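Local coordinates for CRISPR-associated protein CasA/Cse1 (Thermus thermophilus, PDB 4AN8) that forms part of the CRISPR Cascade ribonucleoprotein complex and probably helps it target invading nucleic acids in bacterial adaptive immunity, at residues 46-54 with 355-363; 295-303 with 344-352. All blocks are in the same frame, centred on the assembly; numbering follows the deposited sequence.

Interaction 1: residues 46-54 with 355-363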
# COMPACT_ATOMS: atom_id res chain seq x y z
N GLU A 46 -5.06 -12.80 -5.41
CA GLU A 46 -3.95 -13.59 -4.92
C GLU A 46 -2.71 -13.44 -5.81
O GLU A 46 -2.63 -14.03 -6.90
CB GLU A 46 -4.35 -15.06 -4.83
CG GLU A 46 -3.22 -16.01 -4.43
CD GLU A 46 -2.83 -15.90 -2.96
OE1 GLU A 46 -3.41 -15.07 -2.22
OE2 GLU A 46 -1.93 -16.66 -2.54
N THR A 47 -1.73 -12.70 -5.33
CA THR A 47 -0.53 -12.48 -6.09
C THR A 47 0.65 -12.36 -5.14
O THR A 47 0.50 -11.86 -4.03
CB THR A 47 -0.65 -11.20 -6.98
OG1 THR A 47 0.64 -10.84 -7.46
CG2 THR A 47 -1.25 -10.04 -6.16
N PRO A 48 1.83 -12.82 -5.56
CA PRO A 48 3.01 -12.58 -4.74
C PRO A 48 3.38 -11.09 -4.66
O PRO A 48 3.96 -10.66 -3.67
CB PRO A 48 4.12 -13.37 -5.45
CG PRO A 48 3.65 -13.53 -6.84
CD PRO A 48 2.14 -13.60 -6.77
N SER A 49 3.04 -10.32 -5.68
CA SER A 49 3.32 -8.88 -5.68
C SER A 49 2.29 -8.00 -4.98
O SER A 49 1.14 -7.89 -5.41
CB SER A 49 3.42 -8.37 -7.10
OG SER A 49 3.44 -6.97 -7.02
N PRO A 50 2.72 -7.31 -3.92
CA PRO A 50 1.80 -6.39 -3.23
C PRO A 50 1.37 -5.20 -4.12
O PRO A 50 0.29 -4.63 -3.88
CB PRO A 50 2.61 -5.91 -2.02
CG PRO A 50 3.75 -6.96 -1.85
CD PRO A 50 4.03 -7.42 -3.25
N LEU A 51 2.19 -4.82 -5.10
CA LEU A 51 1.82 -3.75 -6.01
C LEU A 51 0.70 -4.23 -6.93
O LEU A 51 -0.25 -3.51 -7.19
CB LEU A 51 3.03 -3.27 -6.84
CG LEU A 51 4.29 -2.86 -6.04
CD1 LEU A 51 5.31 -2.19 -6.97
CD2 LEU A 51 3.95 -1.96 -4.81
N GLU A 52 0.83 -5.45 -7.43
CA GLU A 52 -0.22 -6.07 -8.24
C GLU A 52 -1.54 -6.11 -7.49
O GLU A 52 -2.57 -5.72 -8.01
CB GLU A 52 0.16 -7.50 -8.65
CG GLU A 52 0.75 -7.60 -10.02
CD GLU A 52 1.06 -9.05 -10.45
OE1 GLU A 52 0.56 -10.02 -9.83
OE2 GLU A 52 1.81 -9.23 -11.43
N GLU A 53 -1.49 -6.57 -6.25
CA GLU A 53 -2.70 -6.64 -5.44
C GLU A 53 -3.33 -5.24 -5.31
O GLU A 53 -4.55 -5.10 -5.42
CB GLU A 53 -2.37 -7.20 -4.06
CG GLU A 53 -3.56 -7.37 -3.12
CD GLU A 53 -3.14 -8.04 -1.80
OE1 GLU A 53 -1.97 -8.46 -1.70
OE2 GLU A 53 -3.95 -8.13 -0.84
N ALA A 54 -2.50 -4.23 -5.03
CA ALA A 54 -3.01 -2.88 -4.80
C ALA A 54 -3.75 -2.36 -6.02
O ALA A 54 -4.90 -1.93 -5.91
CB ALA A 54 -1.89 -1.93 -4.43
N VAL A 355 13.62 2.05 -5.89
CA VAL A 355 12.68 1.27 -5.12
C VAL A 355 13.49 0.25 -4.32
O VAL A 355 14.05 -0.67 -4.89
CB VAL A 355 11.63 0.58 -6.05
CG1 VAL A 355 10.79 -0.43 -5.27
CG2 VAL A 355 10.72 1.63 -6.73
N LEU A 356 13.56 0.43 -3.00
CA LEU A 356 14.38 -0.46 -2.16
C LEU A 356 13.71 -1.79 -1.86
O LEU A 356 14.39 -2.79 -1.59
CB LEU A 356 14.73 0.21 -0.83
CG LEU A 356 15.49 1.53 -0.90
CD1 LEU A 356 15.75 2.04 0.50
CD2 LEU A 356 16.80 1.36 -1.67
N ASP A 357 12.39 -1.80 -1.87
CA ASP A 357 11.66 -2.96 -1.37
C ASP A 357 10.17 -2.79 -1.62
O ASP A 357 9.67 -1.68 -1.83
CB ASP A 357 11.93 -3.14 0.13
CG ASP A 357 11.59 -4.55 0.64
OD1 ASP A 357 11.62 -5.52 -0.16
OD2 ASP A 357 11.31 -4.68 1.85
N ILE A 358 9.47 -3.92 -1.58
CA ILE A 358 8.04 -3.95 -1.80
C ILE A 358 7.46 -4.80 -0.68
O ILE A 358 7.95 -5.88 -0.39
CB ILE A 358 7.78 -4.48 -3.21
CG1 ILE A 358 7.99 -3.35 -4.20
CG2 ILE A 358 6.43 -5.03 -3.36
CD1 ILE A 358 8.35 -3.82 -5.55
N ARG A 359 6.43 -4.29 -0.01
CA ARG A 359 5.97 -4.93 1.22
C ARG A 359 4.46 -5.07 1.31
O ARG A 359 3.72 -4.18 0.87
CB ARG A 359 6.50 -4.17 2.44
CG ARG A 359 7.81 -4.71 2.95
CD ARG A 359 8.59 -3.73 3.81
NE ARG A 359 7.85 -3.24 4.97
CZ ARG A 359 8.28 -2.24 5.74
NH1 ARG A 359 9.45 -1.67 5.47
NH2 ARG A 359 7.56 -1.83 6.78
N ARG A 360 4.05 -6.19 1.90
CA ARG A 360 2.67 -6.47 2.27
C ARG A 360 2.61 -6.67 3.78
O ARG A 360 3.23 -7.58 4.33
CB ARG A 360 2.17 -7.73 1.54
CG ARG A 360 0.86 -8.32 2.08
CD ARG A 360 0.05 -9.08 0.99
NE ARG A 360 0.93 -9.80 0.08
CZ ARG A 360 0.84 -9.80 -1.25
NH1 ARG A 360 -0.10 -9.13 -1.88
NH2 ARG A 360 1.72 -10.49 -1.95
N GLU A 361 1.88 -5.81 4.48
CA GLU A 361 1.69 -6.03 5.91
C GLU A 361 0.24 -6.31 6.27
O GLU A 361 -0.68 -5.77 5.68
CB GLU A 361 2.27 -4.88 6.72
CG GLU A 361 3.65 -5.22 7.19
CD GLU A 361 4.52 -4.01 7.35
OE1 GLU A 361 4.06 -3.01 7.95
OE2 GLU A 361 5.68 -4.07 6.86
N VAL A 362 0.04 -7.20 7.24
CA VAL A 362 -1.30 -7.59 7.63
C VAL A 362 -1.50 -7.28 9.12
O VAL A 362 -0.65 -7.59 9.96
CB VAL A 362 -1.54 -9.09 7.34
CG1 VAL A 362 -2.99 -9.45 7.60
CG2 VAL A 362 -1.17 -9.41 5.91
N TYR A 363 -2.62 -6.64 9.44
CA TYR A 363 -2.92 -6.30 10.83
C TYR A 363 -4.37 -6.65 11.10
O TYR A 363 -5.18 -6.68 10.18
CB TYR A 363 -2.72 -4.81 11.10
CG TYR A 363 -1.31 -4.36 10.90
CD1 TYR A 363 -0.36 -4.56 11.88
CD2 TYR A 363 -0.91 -3.76 9.71
CE1 TYR A 363 0.94 -4.17 11.70
CE2 TYR A 363 0.40 -3.36 9.51
CZ TYR A 363 1.32 -3.57 10.51
OH TYR A 363 2.63 -3.18 10.35

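Interaction 2: residues 295-303 with 344-352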
# COMPACT_ATOMS: atom_id res chain seq x y z
N LEU A 295 1.77 8.73 5.12
CA LEU A 295 2.38 7.57 5.75
C LEU A 295 3.05 6.75 4.67
O LEU A 295 2.54 6.61 3.55
CB LEU A 295 1.38 6.72 6.54
CG LEU A 295 1.36 7.06 8.03
CD1 LEU A 295 0.85 8.51 8.20
CD2 LEU A 295 0.50 6.08 8.80
N ARG A 296 4.21 6.21 5.01
CA ARG A 296 5.12 5.70 4.02
C ARG A 296 5.79 4.48 4.64
O ARG A 296 6.10 4.48 5.82
CB ARG A 296 6.14 6.81 3.77
CG ARG A 296 6.90 6.74 2.50
CD ARG A 296 7.40 8.12 2.17
NE ARG A 296 8.42 8.09 1.12
CZ ARG A 296 8.70 9.12 0.33
NH1 ARG A 296 8.03 10.27 0.46
NH2 ARG A 296 9.65 9.00 -0.59
N LEU A 297 5.98 3.42 3.88
CA LEU A 297 6.70 2.28 4.42
C LEU A 297 8.18 2.62 4.50
O LEU A 297 8.73 3.29 3.63
CB LEU A 297 6.46 1.03 3.57
CG LEU A 297 5.03 0.48 3.54
CD1 LEU A 297 4.85 -0.48 2.36
CD2 LEU A 297 4.63 -0.19 4.86
N SER A 298 8.84 2.19 5.57
CA SER A 298 10.23 2.54 5.77
C SER A 298 11.12 1.31 5.86
O SER A 298 10.71 0.26 6.37
CB SER A 298 10.41 3.41 7.00
OG SER A 298 11.79 3.57 7.27
N GLU A 299 12.35 1.46 5.37
CA GLU A 299 13.30 0.36 5.29
C GLU A 299 13.48 -0.40 6.59
O GLU A 299 13.45 -1.63 6.61
CB GLU A 299 14.66 0.87 4.79
CG GLU A 299 15.75 -0.18 4.84
CD GLU A 299 16.64 -0.16 3.62
OE1 GLU A 299 17.37 0.83 3.42
OE2 GLU A 299 16.61 -1.15 2.86
N GLU A 300 13.67 0.31 7.69
CA GLU A 300 13.91 -0.40 8.94
C GLU A 300 12.90 -0.12 10.06
O GLU A 300 12.74 -0.94 10.97
CB GLU A 300 15.37 -0.22 9.38
CG GLU A 300 16.35 -0.85 8.38
CD GLU A 300 17.81 -0.64 8.73
OE1 GLU A 300 18.10 -0.01 9.78
OE2 GLU A 300 18.68 -1.10 7.96
N ARG A 301 12.19 1.00 9.95
CA ARG A 301 11.17 1.37 10.93
C ARG A 301 9.81 0.66 10.75
O ARG A 301 9.16 0.80 9.73
CB ARG A 301 10.99 2.89 10.90
CG ARG A 301 9.86 3.44 11.74
CD ARG A 301 9.63 4.90 11.40
NE ARG A 301 8.49 5.47 12.10
CZ ARG A 301 8.54 5.97 13.33
NH1 ARG A 301 9.69 5.97 13.99
NH2 ARG A 301 7.45 6.46 13.90
N SER A 302 9.39 -0.07 11.77
CA SER A 302 8.11 -0.77 11.77
C SER A 302 6.96 0.17 11.43
O SER A 302 6.84 1.25 12.00
CB SER A 302 7.84 -1.40 13.15
OG SER A 302 8.71 -2.50 13.38
N PHE A 303 6.10 -0.25 10.52
CA PHE A 303 5.04 0.62 10.04
C PHE A 303 3.99 1.01 11.11
O PHE A 303 3.50 2.14 11.13
CB PHE A 303 4.35 0.00 8.83
CG PHE A 303 3.38 0.93 8.18
CD1 PHE A 303 3.83 2.11 7.61
CD2 PHE A 303 2.02 0.66 8.21
CE1 PHE A 303 2.90 3.01 7.02
CE2 PHE A 303 1.10 1.54 7.63
CZ PHE A 303 1.53 2.71 7.04
N ARG A 344 -4.80 -4.88 5.34
CA ARG A 344 -3.55 -5.05 4.61
C ARG A 344 -2.91 -3.71 4.29
O ARG A 344 -3.60 -2.76 3.90
CB ARG A 344 -3.78 -5.84 3.34
CG ARG A 344 -4.34 -7.19 3.61
CD ARG A 344 -4.23 -8.03 2.39
NE ARG A 344 -4.34 -9.44 2.74
CZ ARG A 344 -3.81 -10.41 2.01
NH1 ARG A 344 -3.13 -10.11 0.91
NH2 ARG A 344 -3.95 -11.68 2.39
N VAL A 345 -1.61 -3.60 4.49
CA VAL A 345 -0.88 -2.43 4.05
C VAL A 345 0.02 -2.84 2.89
O VAL A 345 0.78 -3.80 3.00
CB VAL A 345 -0.05 -1.78 5.16
CG1 VAL A 345 0.65 -0.53 4.61
CG2 VAL A 345 -0.96 -1.43 6.36
N LEU A 346 -0.11 -2.13 1.77
CA LEU A 346 0.64 -2.41 0.55
C LEU A 346 1.38 -1.17 0.07
O LEU A 346 0.84 -0.07 0.11
CB LEU A 346 -0.31 -2.88 -0.56
CG LEU A 346 -1.33 -3.94 -0.20
CD1 LEU A 346 -2.35 -4.15 -1.33
CD2 LEU A 346 -0.65 -5.25 0.19
N GLY A 347 2.61 -1.33 -0.40
CA GLY A 347 3.37 -0.21 -0.92
C GLY A 347 4.85 -0.51 -1.17
O GLY A 347 5.29 -1.65 -1.00
N GLN A 348 5.60 0.50 -1.59
CA GLN A 348 7.02 0.36 -1.88
C GLN A 348 7.80 1.08 -0.82
O GLN A 348 7.36 2.11 -0.34
CB GLN A 348 7.41 1.05 -3.21
CG GLN A 348 6.47 0.90 -4.29
CD GLN A 348 7.00 1.40 -5.61
OE1 GLN A 348 7.44 0.62 -6.44
NE2 GLN A 348 6.91 2.71 -5.84
N VAL A 349 8.98 0.56 -0.49
CA VAL A 349 9.93 1.36 0.26
C VAL A 349 10.80 2.03 -0.78
O VAL A 349 11.40 1.36 -1.63
CB VAL A 349 10.83 0.50 1.16
CG1 VAL A 349 11.70 1.41 2.04
CG2 VAL A 349 9.98 -0.43 1.99
N SER A 350 10.85 3.35 -0.77
CA SER A 350 11.54 3.99 -1.87
C SER A 350 12.52 5.04 -1.41
O SER A 350 12.54 5.44 -0.25
CB SER A 350 10.56 4.60 -2.88
OG SER A 350 9.97 5.77 -2.37
N ASP A 351 13.33 5.49 -2.36
CA ASP A 351 14.36 6.48 -2.10
C ASP A 351 14.64 7.17 -3.43
O ASP A 351 15.36 6.63 -4.29
CB ASP A 351 15.60 5.77 -1.59
CG ASP A 351 16.72 6.71 -1.33
OD1 ASP A 351 16.43 7.89 -1.05
OD2 ASP A 351 17.89 6.26 -1.41
N GLN A 352 14.03 8.34 -3.62
CA GLN A 352 14.10 9.01 -4.91
C GLN A 352 13.69 8.00 -5.99
O GLN A 352 12.71 7.27 -5.84
CB GLN A 352 15.51 9.54 -5.18
CG GLN A 352 16.23 10.13 -3.96
CD GLN A 352 15.92 11.61 -3.70
OE1 GLN A 352 14.88 12.13 -4.11
NE2 GLN A 352 16.83 12.29 -3.00
O HOH W 1 5.22 3.18 0.97
O HOH W 2 9.93 4.52 1.30

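Interaction 1: residues 46-54 with 355-363
Helix 50-54 packs its first turn against strand 355-363, the two short axes 8.6 Å apart at 61°, with Pro50 lying across from Arg360. This is a helix-on-sheet contact at an outer strand of a three-stranded antiparallel sheet, and Pro50 sits at its centre. The pyrrolidine ring is wedged between Ile358 and Arg360: Pro50 CD lies 3.4 Å from Ile358 CG2, tighter than usual for two carbons, while CG packs 3.8 Å from Arg360 CB. Ile358 holds CG1 beside its backbone N (chi1 -80°), which directs CG2 at the proline and sends CD1 to Leu51 CD1, 3.7 Å away, the two chains crossing at about a right angle. Beyond the proline, Arg360 bends at chi3 and folds its guanidinium back over Pro50, whose CG lies over the centre of one face. Its NH2 makes a weak, strongly bent hydrogen bond to Thr47 O (2.8 Å, 123°). Glu53 OE1 pairs with NH1 in a salt bridge, although the atoms are modelled too close for the details to be trusted; OE2 has a second partner in Arg344 of the adjacent strand. At the helix start, Ser49 is the N-cap, its OG accepting a nearly straight bond from Glu52 N. Arg360 thus lays one face on the proline and grips a loop carbonyl weakly, its charge probably balanced in part by Glu53.

Interaction 2: residues 295-303 with 344-352
Leu297 reaches from an irregular loop onto one face of the antiparallel sheet, over strand 344-351, with its two methyls placed differently. CD1 comes down on the backbone of Gly347, 3.5 Å from its carbonyl carbon, where there is no side chain to hold it off. CD2 reaches Val345 CG1 at 4.0 Å, the leucine and valine running past each other in opposite directions. That same valine methyl also meets Phe303 CE2 at 3.7 Å: with CG anti to the backbone N (chi1 -172°), the ring is turned toward the strand and crosses Val345 obliquely. Leu297 and Phe303, six residues apart, thus meet on the same valine. On the other flank, Val349 divides its branches, CG2 toward Leu297 CB and CG1 against the Ser298-Glu299 backbone, 3.4 Å from Glu299 N. Phe303 is further packed against Glu361 of the neighbouring strand. Polar contact between the two backbones is carried by water. One water accepts from Ser350 N and probably donates to Leu297 O, 2.9 Å away. A second joins the other side of the same leucine to the strand, accepting from Leu297 N at 3.0 Å and probably donating to Gln348 O at 2.7 Å.

Overall arrangement
Interactions 1 and 2, with centres about 10 Å apart, meet on the antiparallel sheet in which strands 342-351 and 354-364 are neighbours, successive in the chain. The start of helix 50-67 packs against it in interaction 1 and the 295-303 loop in interaction 2, on opposite faces: Leu346 and Gln348 point to the helix, Val345 to the loop. Glu361 O lies 2.6 Å from Val345 N, a probable hydrogen bond between the strands, and Arg359 NH1 lies 2.5 Å from Ser298 O, probably tying the edge strand to the loop. Bound acetate, probably from the crystallisation liquor, lies near both interactions, about 4 Å from the Leu51 side chain and about 3 Å from that of Gln348.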